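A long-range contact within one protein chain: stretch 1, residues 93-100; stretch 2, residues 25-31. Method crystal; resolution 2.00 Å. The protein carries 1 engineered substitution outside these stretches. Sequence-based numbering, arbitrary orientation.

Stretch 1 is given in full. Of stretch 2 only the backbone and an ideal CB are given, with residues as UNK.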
# COMPACT_ATOMS: atom_id res chain seq x y z
N THR A 93 -11.41 3.44 0.48
CA THR A 93 -10.29 3.17 1.38
C THR A 93 -10.37 1.75 1.94
O THR A 93 -11.42 1.31 2.41
CB THR A 93 -10.27 4.15 2.56
OG1 THR A 93 -10.20 5.50 2.07
CG2 THR A 93 -9.08 3.89 3.47
N TYR A 94 -9.25 1.03 1.87
CA TYR A 94 -9.18 -0.34 2.37
C TYR A 94 -8.67 -0.37 3.80
O TYR A 94 -9.20 -1.09 4.65
CB TYR A 94 -8.29 -1.19 1.46
CG TYR A 94 -8.12 -2.62 1.92
CD1 TYR A 94 -9.18 -3.51 1.89
CD2 TYR A 94 -6.89 -3.08 2.37
CE1 TYR A 94 -9.04 -4.82 2.30
CE2 TYR A 94 -6.73 -4.39 2.79
CZ TYR A 94 -7.81 -5.25 2.75
OH TYR A 94 -7.66 -6.55 3.16
N VAL A 95 -7.63 0.41 4.07
CA VAL A 95 -7.08 0.53 5.41
C VAL A 95 -7.09 1.98 5.87
O VAL A 95 -6.54 2.86 5.20
CB VAL A 95 -5.65 -0.02 5.50
CG1 VAL A 95 -5.06 0.27 6.87
CG2 VAL A 95 -5.64 -1.51 5.20
N LYS A 96 -7.72 2.23 7.01
CA LYS A 96 -7.88 3.58 7.53
C LYS A 96 -6.64 4.06 8.28
O LYS A 96 -6.24 5.22 8.16
CB LYS A 96 -9.11 3.66 8.44
CG LYS A 96 -9.43 5.05 8.95
CD LYS A 96 -10.74 5.06 9.71
CE LYS A 96 -11.88 4.55 8.83
NZ LYS A 96 -13.17 4.54 9.57
N SER A 97 -6.05 3.16 9.07
CA SER A 97 -4.87 3.50 9.86
C SER A 97 -3.65 3.76 8.98
O SER A 97 -3.55 3.22 7.88
CB SER A 97 -4.57 2.38 10.86
OG SER A 97 -4.51 1.12 10.22
N PRO A 98 -2.73 4.60 9.46
CA PRO A 98 -1.52 4.97 8.70
C PRO A 98 -0.49 3.85 8.68
O PRO A 98 -0.46 3.04 9.60
CB PRO A 98 -0.97 6.16 9.48
CG PRO A 98 -1.43 5.93 10.87
CD PRO A 98 -2.79 5.30 10.75
N LEU A 99 0.34 3.81 7.64
CA LEU A 99 1.38 2.79 7.52
C LEU A 99 2.64 3.20 8.29
O LEU A 99 3.08 4.35 8.21
CB LEU A 99 1.73 2.56 6.05
CG LEU A 99 2.46 1.25 5.71
CD1 LEU A 99 1.50 0.08 5.82
CD2 LEU A 99 3.08 1.30 4.33
N LEU A 100 3.21 2.26 9.04
CA LEU A 100 4.42 2.54 9.82
C LEU A 100 5.67 2.08 9.08
O LEU A 100 5.95 0.88 8.98
CB LEU A 100 4.34 1.87 11.19
CG LEU A 100 5.55 2.06 12.11
CD1 LEU A 100 5.85 3.54 12.32
CD2 LEU A 100 5.34 1.36 13.44
N UNK A 25 0.17 -9.01 5.67
CA UNK A 25 -0.80 -9.09 6.75
C UNK A 25 -2.07 -8.30 6.43
O UNK A 25 -3.16 -8.65 6.88
CB UNK A 25 -0.18 -8.58 8.05
N UNK A 26 -1.93 -7.23 5.65
CA UNK A 26 -3.06 -6.38 5.31
C UNK A 26 -4.10 -7.10 4.45
O UNK A 26 -5.27 -6.71 4.43
CB UNK A 26 -2.56 -5.13 4.58
N UNK A 27 -3.67 -8.13 3.74
CA UNK A 27 -4.55 -8.84 2.82
C UNK A 27 -5.42 -9.86 3.55
O UNK A 27 -6.21 -10.57 2.93
CB UNK A 27 -3.73 -9.54 1.73
N UNK A 28 -5.27 -9.93 4.87
CA UNK A 28 -6.01 -10.89 5.68
C UNK A 28 -7.52 -10.88 5.43
O UNK A 28 -8.11 -11.93 5.17
CB UNK A 28 -5.74 -10.61 7.16
N UNK A 29 -8.16 -9.70 5.51
CA UNK A 29 -9.61 -9.62 5.29
C UNK A 29 -10.02 -10.20 3.94
O UNK A 29 -11.09 -10.81 3.84
CB UNK A 29 -10.08 -8.17 5.39
N UNK A 30 -9.19 -10.00 2.92
CA UNK A 30 -9.48 -10.54 1.59
C UNK A 30 -9.57 -12.06 1.63
O UNK A 30 -10.43 -12.66 1.00
CB UNK A 30 -8.41 -10.10 0.59
N UNK A 31 -8.67 -12.68 2.39
CA UNK A 31 -8.63 -14.14 2.50
C UNK A 31 -9.89 -14.70 3.16
O UNK A 31 -10.51 -15.62 2.62
CB UNK A 31 -7.40 -14.57 3.29

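Stretch 1 reaches stretch 2 through Tyr94, Val95 and Leu99. The hydroxyl of Tyr94 extends deepest.

Position 25 has phi/psi of -60/-30, which suits a helical turn. Its CA-to-CB bond points sideways, and no atom of stretch 1 lies within 5.5 Å of the ideal CB. Many side chains would fit. The residue is His25, which makes no contact.

Position 26 is the nearest in register, with its CA 8.0 Å from Val95 CA. The CA-to-CB bond points sideways. The ideal CB lies 4.6 Å from Tyr94 CE2 and 4.8 Å from Val95 CG2. Beyond it, Val95 CG2 and Leu99 CD1 offer an apolar surface with no polar side-chain atom. A large apolar side chain would suit, aromatic or aliphatic: Phe, Leu, Met or Ile. A short one would not span the distance to Leu99. The residue is Phe26, with chi1 at -69° (m). Its CD2 lies 3.9 Å from Val95 CG2, and its CZ packs 3.4 Å from Leu99 CD1. The backbone contributes too: Tyr94 OH donates a hydrogen bond of 2.7 Å to Phe26 O. This bond needs only a carbonyl, so it does not select the side chain.

Position 27 points away from stretch 1. Its ideal CB is 5.1 Å from Tyr94 OH. Stretch 1 sets little demand here, so many side chains would do. The residue is Ser27, whose OG is hydrogen-bonded to a residue just outside the stretch.

Position 28 begins the helix and points sideways, with no stretch 1 atom near its ideal CB. Ser, Thr, Asp or Asn would suit a helix start. The residue is Thr28, and its OG1 donates a 2.8 Å hydrogen bond to His25 O.

Position 29 points toward stretch 1, its ideal CB 3.7 Å from Tyr94 OH. Space is limited, so a compact side chain such as Ala or Pro would suit. Phi of -56° is compatible with proline, as is a place in the first helical turn. The residue is Pro29. Its CD lies 3.3 Å from Tyr94 OH, and its CG 4.3 Å from Tyr94 CZ.

Position 30 points sideways, but its ideal CB is 4.4 Å from Tyr94 OH. Leu, Met or Ile could reach the tyrosine ring. The residue is Leu30. Its CG lies 3.6 Å from Tyr94 OH, and its CD2 4.1 Å from Tyr94 CE1.

Position 31 is out of reach, so stretch 1 gives no preference. The residue is Phe31.

Stretch 2 25-31: HFSTPLF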
# COMPACT_ATOMS: atom_id res chain seq x y z
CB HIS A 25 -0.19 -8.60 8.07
CG HIS A 25 0.70 -7.42 7.91
ND1 HIS A 25 1.93 -7.32 8.55
CD2 HIS A 25 0.57 -6.28 7.20
CE1 HIS A 25 2.50 -6.17 8.23
NE2 HIS A 25 1.69 -5.52 7.41
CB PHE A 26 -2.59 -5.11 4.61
CG PHE A 26 -1.84 -4.16 5.49
CD1 PHE A 26 -0.48 -3.98 5.34
CD2 PHE A 26 -2.50 -3.45 6.48
CE1 PHE A 26 0.21 -3.11 6.16
CE2 PHE A 26 -1.82 -2.58 7.30
CZ PHE A 26 -0.46 -2.41 7.15
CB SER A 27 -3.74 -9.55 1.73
OG SER A 27 -2.98 -10.61 2.27
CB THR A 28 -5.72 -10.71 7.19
OG1 THR A 28 -4.36 -11.08 7.47
CG2 THR A 28 -6.64 -11.57 8.02
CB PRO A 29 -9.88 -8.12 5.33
CG PRO A 29 -8.80 -7.56 6.18
CD PRO A 29 -7.58 -8.39 5.86
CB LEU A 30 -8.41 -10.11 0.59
CG LEU A 30 -8.26 -8.61 0.33
CD1 LEU A 30 -7.13 -8.34 -0.64
CD2 LEU A 30 -9.57 -8.04 -0.19
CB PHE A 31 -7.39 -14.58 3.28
CG PHE A 31 -7.47 -16.00 3.78
CD1 PHE A 31 -7.26 -17.06 2.92
CD2 PHE A 31 -7.74 -16.26 5.11
CE1 PHE A 31 -7.34 -18.37 3.38
CE2 PHE A 31 -7.81 -17.56 5.58
CZ PHE A 31 -7.61 -18.61 4.71
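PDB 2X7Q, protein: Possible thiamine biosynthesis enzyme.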